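Local coordinates for protein L-threonine-O-3-phosphate decarboxylase (Porphyromonas gingivalis, PDB 3FKD) that is probably a pyridoxal 5'-phosphate-binding protein of the class I and II aminotransferase family, possibly an L-threonine-O-3-phosphate decarboxylase, at residues Y300-I304 and L330-A334; Y169-T173 and G276-F280. The contacts are given in a common frame with arbitrary orientation. Residues are numbered along the deposited sequence.

The two contacts come one after the other along the chain: both segments of contact 2 precede those of contact 1. Their centres are about 21 Å apart. Their nearest atoms are about 7 Å apart, so they do not touch. Both reach the same mixed five-stranded sheet, through strand 302-306 in contact 1 and strand 279-284 in contact 2, with strand 317-321 between them. Contact 1 lies inside the C-terminal part of the fold, where helix 325-339 covers that sheet. Contact 2 is nearer the centre of the chain. It joins the start of strand 279-284 to a loop that follows strand 162-166 of the seven-stranded sheet, and so links the two sheet regions of the protein.

Contact 1: residues Y300-I304 and L330-A334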
loop_
_atom_site.group_PDB
_atom_site.type_symbol
_atom_site.label_atom_id
_atom_site.label_comp_id
_atom_site.label_asym_id
_atom_site.label_seq_id
_atom_site.Cartn_x
_atom_site.Cartn_y
_atom_site.Cartn_z
ATOM N N TYR A 300 10.621 -33.887 -1.149
ATOM C CA TYR A 300 10.414 -33.872 0.283
ATOM C C TYR A 300 9.427 -32.795 0.823
ATOM O O TYR A 300 9.303 -32.634 2.030
ATOM C CB TYR A 300 11.782 -33.782 0.958
ATOM C CG TYR A 300 12.499 -35.111 1.036
ATOM C CD1 TYR A 300 12.263 -35.976 2.104
ATOM C CD2 TYR A 300 13.420 -35.501 0.059
ATOM C CE1 TYR A 300 12.902 -37.183 2.202
ATOM C CE2 TYR A 300 14.061 -36.720 0.141
ATOM C CZ TYR A 300 13.801 -37.561 1.220
ATOM O OH TYR A 300 14.433 -38.786 1.343
ATOM N N ASN A 301 8.741 -32.063 -0.063
ATOM C CA ASN A 301 7.693 -31.133 0.376
ATOM C C ASN A 301 8.173 -30.003 1.267
ATOM O O ASN A 301 7.425 -29.511 2.109
ATOM C CB ASN A 301 6.644 -31.891 1.163
ATOM C CG ASN A 301 5.943 -32.933 0.328
ATOM O OD1 ASN A 301 5.263 -32.593 -0.670
ATOM N ND2 ASN A 301 6.096 -34.226 0.719
HETATM N N MSE A 302 9.425 -29.606 1.084
HETATM C CA MSE A 302 10.026 -28.559 1.879
HETATM C C MSE A 302 10.446 -27.401 1.008
HETATM O O MSE A 302 11.147 -27.585 0.011
HETATM C CB MSE A 302 11.237 -29.097 2.618
HETATM C CG MSE A 302 10.874 -29.874 3.851
HETATM SE SE MSE A 302 12.375 -30.886 4.589
HETATM C CE MSE A 302 11.762 -32.715 4.194
ATOM N N LEU A 303 10.056 -26.199 1.403
ATOM C CA LEU A 303 10.484 -25.030 0.661
ATOM C C LEU A 303 11.714 -24.346 1.255
ATOM O O LEU A 303 11.811 -24.156 2.446
ATOM C CB LEU A 303 9.327 -24.025 0.422
ATOM C CG LEU A 303 9.658 -22.946 -0.629
ATOM C CD1 LEU A 303 9.813 -23.561 -2.010
ATOM C CD2 LEU A 303 8.609 -21.843 -0.700
ATOM N N ILE A 304 12.646 -23.968 0.386
ATOM C CA ILE A 304 13.850 -23.248 0.788
ATOM C C ILE A 304 13.978 -22.005 -0.084
ATOM O O ILE A 304 13.411 -21.967 -1.163
ATOM C CB ILE A 304 15.119 -24.124 0.630
ATOM C CG1 ILE A 304 15.459 -24.329 -0.842
ATOM C CG2 ILE A 304 14.883 -25.451 1.223
ATOM C CD1 ILE A 304 16.705 -25.049 -1.056
ATOM N N LEU A 330 14.107 -33.718 10.135
ATOM C CA LEU A 330 13.650 -34.280 8.883
ATOM C C LEU A 330 14.159 -33.523 7.634
ATOM O O LEU A 330 14.143 -34.058 6.517
ATOM C CB LEU A 330 12.140 -34.302 8.914
ATOM C CG LEU A 330 11.430 -34.819 7.682
ATOM C CD1 LEU A 330 12.140 -36.061 7.160
ATOM C CD2 LEU A 330 9.961 -35.085 8.060
ATOM N N PHE A 331 14.622 -32.291 7.817
ATOM C CA PHE A 331 15.217 -31.553 6.718
ATOM C C PHE A 331 16.663 -31.998 6.506
ATOM O O PHE A 331 17.178 -31.979 5.395
ATOM C CB PHE A 331 15.123 -30.048 6.992
ATOM C CG PHE A 331 15.987 -29.212 6.108
ATOM C CD1 PHE A 331 15.424 -28.360 5.183
ATOM C CD2 PHE A 331 17.365 -29.258 6.214
ATOM C CE1 PHE A 331 16.230 -27.567 4.370
ATOM C CE2 PHE A 331 18.176 -28.488 5.402
ATOM C CZ PHE A 331 17.615 -27.642 4.486
ATOM N N ILE A 332 17.312 -32.404 7.590
ATOM C CA ILE A 332 18.665 -32.948 7.511
ATOM C C ILE A 332 18.769 -34.260 6.688
ATOM O O ILE A 332 19.725 -34.459 5.953
ATOM C CB ILE A 332 19.235 -33.182 8.902
ATOM C CG1 ILE A 332 19.341 -31.866 9.646
ATOM C CG2 ILE A 332 20.610 -33.881 8.807
ATOM C CD1 ILE A 332 20.643 -31.192 9.406
ATOM N N LYS A 333 17.799 -35.158 6.823
ATOM C CA LYS A 333 17.769 -36.347 5.981
ATOM C C LYS A 333 17.484 -35.923 4.550
ATOM O O LYS A 333 18.211 -36.288 3.628
ATOM C CB LYS A 333 16.722 -37.323 6.483
ATOM C CG LYS A 333 16.941 -37.635 7.943
ATOM C CD LYS A 333 16.328 -38.963 8.394
ATOM C CE LYS A 333 16.895 -39.357 9.759
ATOM N NZ LYS A 333 15.928 -40.145 10.605
ATOM N N ALA A 334 16.435 -35.132 4.376
ATOM C CA ALA A 334 16.085 -34.614 3.074
ATOM C C ALA A 334 17.352 -34.153 2.367
ATOM O O ALA A 334 17.594 -34.499 1.222
ATOM C CB ALA A 334 15.108 -33.472 3.220
#
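Three side chains of 300-304 point toward helix 325-339: Tyr300, Met302 and Ile304. Met302, present as selenomethionine, has the largest area covered by the helix segment (76 Å²). Its chi1 is m and chi2 is t, so the chain extends toward the helix. A chi3 of -111°, between the rotamer wells, swings Met302 CE toward Leu330 and Ala334. Met302 CE lies 3.6 Å from Leu330 O and 3.6 Å from Ala334 CB. Met302 SE is 3.6 Å from Phe331 CA and meets the Phe331 ring obliquely, 5.1 Å from its centroid, as a Met-aromatic contact. Tyr300, with chi1 m, lays a ring face against the helix. Ala334 CA sits 3.9 Å from the Tyr300 ring centroid, almost on the normal, in a CH-pi contact. Ile304, with chi1 p, brings CG2 to 4.0 Å from Phe331 CE1, at the ring edge. Met296 of helix 289-298 also touches Met302, Phe331 and Ala334. No hydrogen bond crosses. This is apolar helix-on-sheet packing, typical of the C-terminal alpha/beta domain of fold type I aminotransferases.

Contact 2: residues Y169-T173 and G276-F280; sequences YVSFT and GTTFF
Residues 169-173 have no regular secondary structure. Tyr169 to Phe172 form a type I beta turn, with Val170 at phi/psi -58/-24 and Ser171 at -94/-2. Phe172 N closes it by a 2.8 Å hydrogen bond to Tyr169 O. Residues 276-280 start as loop and become strand at Phe279. Thr277 is extended (-149/-166), Thr278 bends the backbone (-90/1), and Phe279 is extended again (-123/166). The closest CA pair is Thr173 and Thr277, at 6.0 Å.

One short hydrogen bond joins the segments: Thr277 OG1 donates to Phe172 O at 2.5 Å, with Thr277 chi1 t. Three aromatic rings make most of the remaining contact. Phe279, with chi1 p, directs its ring edge at a face of the Tyr169 ring (chi1 m). Their centroids are 5.2 Å apart and the planes meet at 61°, a T-shaped pair; Tyr169 CD1 and Phe279 CE2 are 3.8 Å apart. Phe172, also chi1 m, puts CD1 4.0 Å from Phe279 CE2. Phe172 CD1 also packs 3.8 Å from Thr278 OG1.

The arrangement is consistent with the large/C-terminal domain junction of fold type I enzymes, at the edge of the probable cofactor site. Tyr169 probably corresponds to the tyrosine beside pyridoxal phosphate in aminotransferases. Tyr169 OH hydrogen-bonds Thr23 OG1, and its ring meets His197 of helix 196-199. Phe172 meets Trp253 of helix 250-266, which covers Thr278, while Phe279 touches Thr321 on strand 317-321.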
loop_
_atom_site.group_PDB
_atom_site.type_symbol
_atom_site.label_atom_id
_atom_site.label_comp_id
_atom_site.label_asym_id
_atom_site.label_seq_id
_atom_site.Cartn_x
_atom_site.Cartn_y
_atom_site.Cartn_z
ATOM N N TYR A 169 13.977 -7.098 12.150
ATOM C CA TYR A 169 14.402 -8.304 12.865
ATOM C C TYR A 169 14.974 -7.969 14.224
ATOM O O TYR A 169 15.639 -8.805 14.845
ATOM C CB TYR A 169 15.459 -9.062 12.060
ATOM C CG TYR A 169 15.051 -9.383 10.652
ATOM C CD1 TYR A 169 14.173 -10.436 10.373
ATOM C CD2 TYR A 169 15.545 -8.635 9.591
ATOM C CE1 TYR A 169 13.797 -10.725 9.067
ATOM C CE2 TYR A 169 15.171 -8.910 8.287
ATOM C CZ TYR A 169 14.302 -9.950 8.025
ATOM O OH TYR A 169 13.949 -10.192 6.719
ATOM N N VAL A 170 14.706 -6.758 14.694
ATOM C CA VAL A 170 15.256 -6.306 15.947
ATOM C C VAL A 170 14.840 -7.243 17.077
ATOM O O VAL A 170 15.530 -7.343 18.068
ATOM C CB VAL A 170 14.839 -4.873 16.268
ATOM C CG1 VAL A 170 13.610 -4.859 17.161
ATOM C CG2 VAL A 170 15.983 -4.146 16.929
ATOM N N SER A 171 13.735 -7.958 16.922
ATOM C CA SER A 171 13.344 -8.913 17.946
ATOM C C SER A 171 13.828 -10.392 17.726
ATOM O O SER A 171 13.588 -11.280 18.561
ATOM C CB SER A 171 11.817 -8.798 18.221
ATOM O OG SER A 171 11.118 -9.736 17.428
ATOM N N PHE A 172 14.518 -10.641 16.616
ATOM C CA PHE A 172 15.100 -11.954 16.305
ATOM C C PHE A 172 16.494 -12.098 16.944
ATOM O O PHE A 172 17.306 -12.845 16.476
ATOM C CB PHE A 172 15.261 -12.146 14.778
ATOM C CG PHE A 172 13.962 -12.294 14.019
ATOM C CD1 PHE A 172 13.906 -13.095 12.894
ATOM C CD2 PHE A 172 12.809 -11.621 14.419
ATOM C CE1 PHE A 172 12.737 -13.235 12.178
ATOM C CE2 PHE A 172 11.625 -11.752 13.716
ATOM C CZ PHE A 172 11.578 -12.557 12.598
ATOM N N THR A 173 16.749 -11.328 17.992
ATOM C CA THR A 173 18.005 -11.353 18.713
ATOM C C THR A 173 17.804 -11.020 20.199
ATOM O O THR A 173 16.924 -10.213 20.578
ATOM C CB THR A 173 19.043 -10.368 18.159
ATOM O OG1 THR A 173 20.264 -10.537 18.881
ATOM C CG2 THR A 173 18.581 -8.918 18.366
ATOM N N GLY A 276 24.127 -14.612 13.401
ATOM C CA GLY A 276 23.674 -14.146 14.704
ATOM C C GLY A 276 22.161 -14.184 14.975
ATOM O O GLY A 276 21.687 -13.575 15.931
ATOM N N THR A 277 21.395 -14.884 14.145
ATOM C CA THR A 277 19.963 -14.906 14.344
ATOM C C THR A 277 19.382 -16.226 13.873
ATOM O O THR A 277 20.126 -17.142 13.612
ATOM C CB THR A 277 19.259 -13.698 13.658
ATOM O OG1 THR A 277 17.934 -13.581 14.156
ATOM C CG2 THR A 277 19.176 -13.868 12.138
ATOM N N THR A 278 18.059 -16.313 13.726
ATOM C CA THR A 278 17.404 -17.606 13.504
ATOM C C THR A 278 17.247 -18.052 12.036
ATOM O O THR A 278 16.692 -19.117 11.753
ATOM C CB THR A 278 16.056 -17.634 14.171
ATOM O OG1 THR A 278 15.308 -16.552 13.649
ATOM C CG2 THR A 278 16.193 -17.396 15.646
ATOM N N PHE A 279 17.733 -17.246 11.113
ATOM C CA PHE A 279 17.929 -17.731 9.753
ATOM C C PHE A 279 19.410 -17.542 9.379
ATOM O O PHE A 279 20.127 -16.807 10.051
ATOM C CB PHE A 279 17.023 -16.976 8.776
ATOM C CG PHE A 279 17.160 -15.490 8.870
ATOM C CD1 PHE A 279 18.153 -14.838 8.179
ATOM C CD2 PHE A 279 16.295 -14.752 9.675
ATOM C CE1 PHE A 279 18.293 -13.478 8.292
ATOM C CE2 PHE A 279 16.420 -13.388 9.788
ATOM C CZ PHE A 279 17.396 -12.737 9.100
ATOM N N PHE A 280 19.849 -18.175 8.293
ATOM C CA PHE A 280 21.283 -18.240 7.953
ATOM C C PHE A 280 21.495 -18.670 6.494
ATOM O O PHE A 280 20.632 -19.280 5.882
ATOM C CB PHE A 280 22.031 -19.232 8.918
ATOM C CG PHE A 280 21.378 -20.579 8.996
ATOM C CD1 PHE A 280 21.623 -21.539 8.023
ATOM C CD2 PHE A 280 20.451 -20.858 9.986
ATOM C CE1 PHE A 280 21.000 -22.759 8.060
ATOM C CE2 PHE A 280 19.806 -22.066 10.017
ATOM C CZ PHE A 280 20.102 -23.037 9.054
#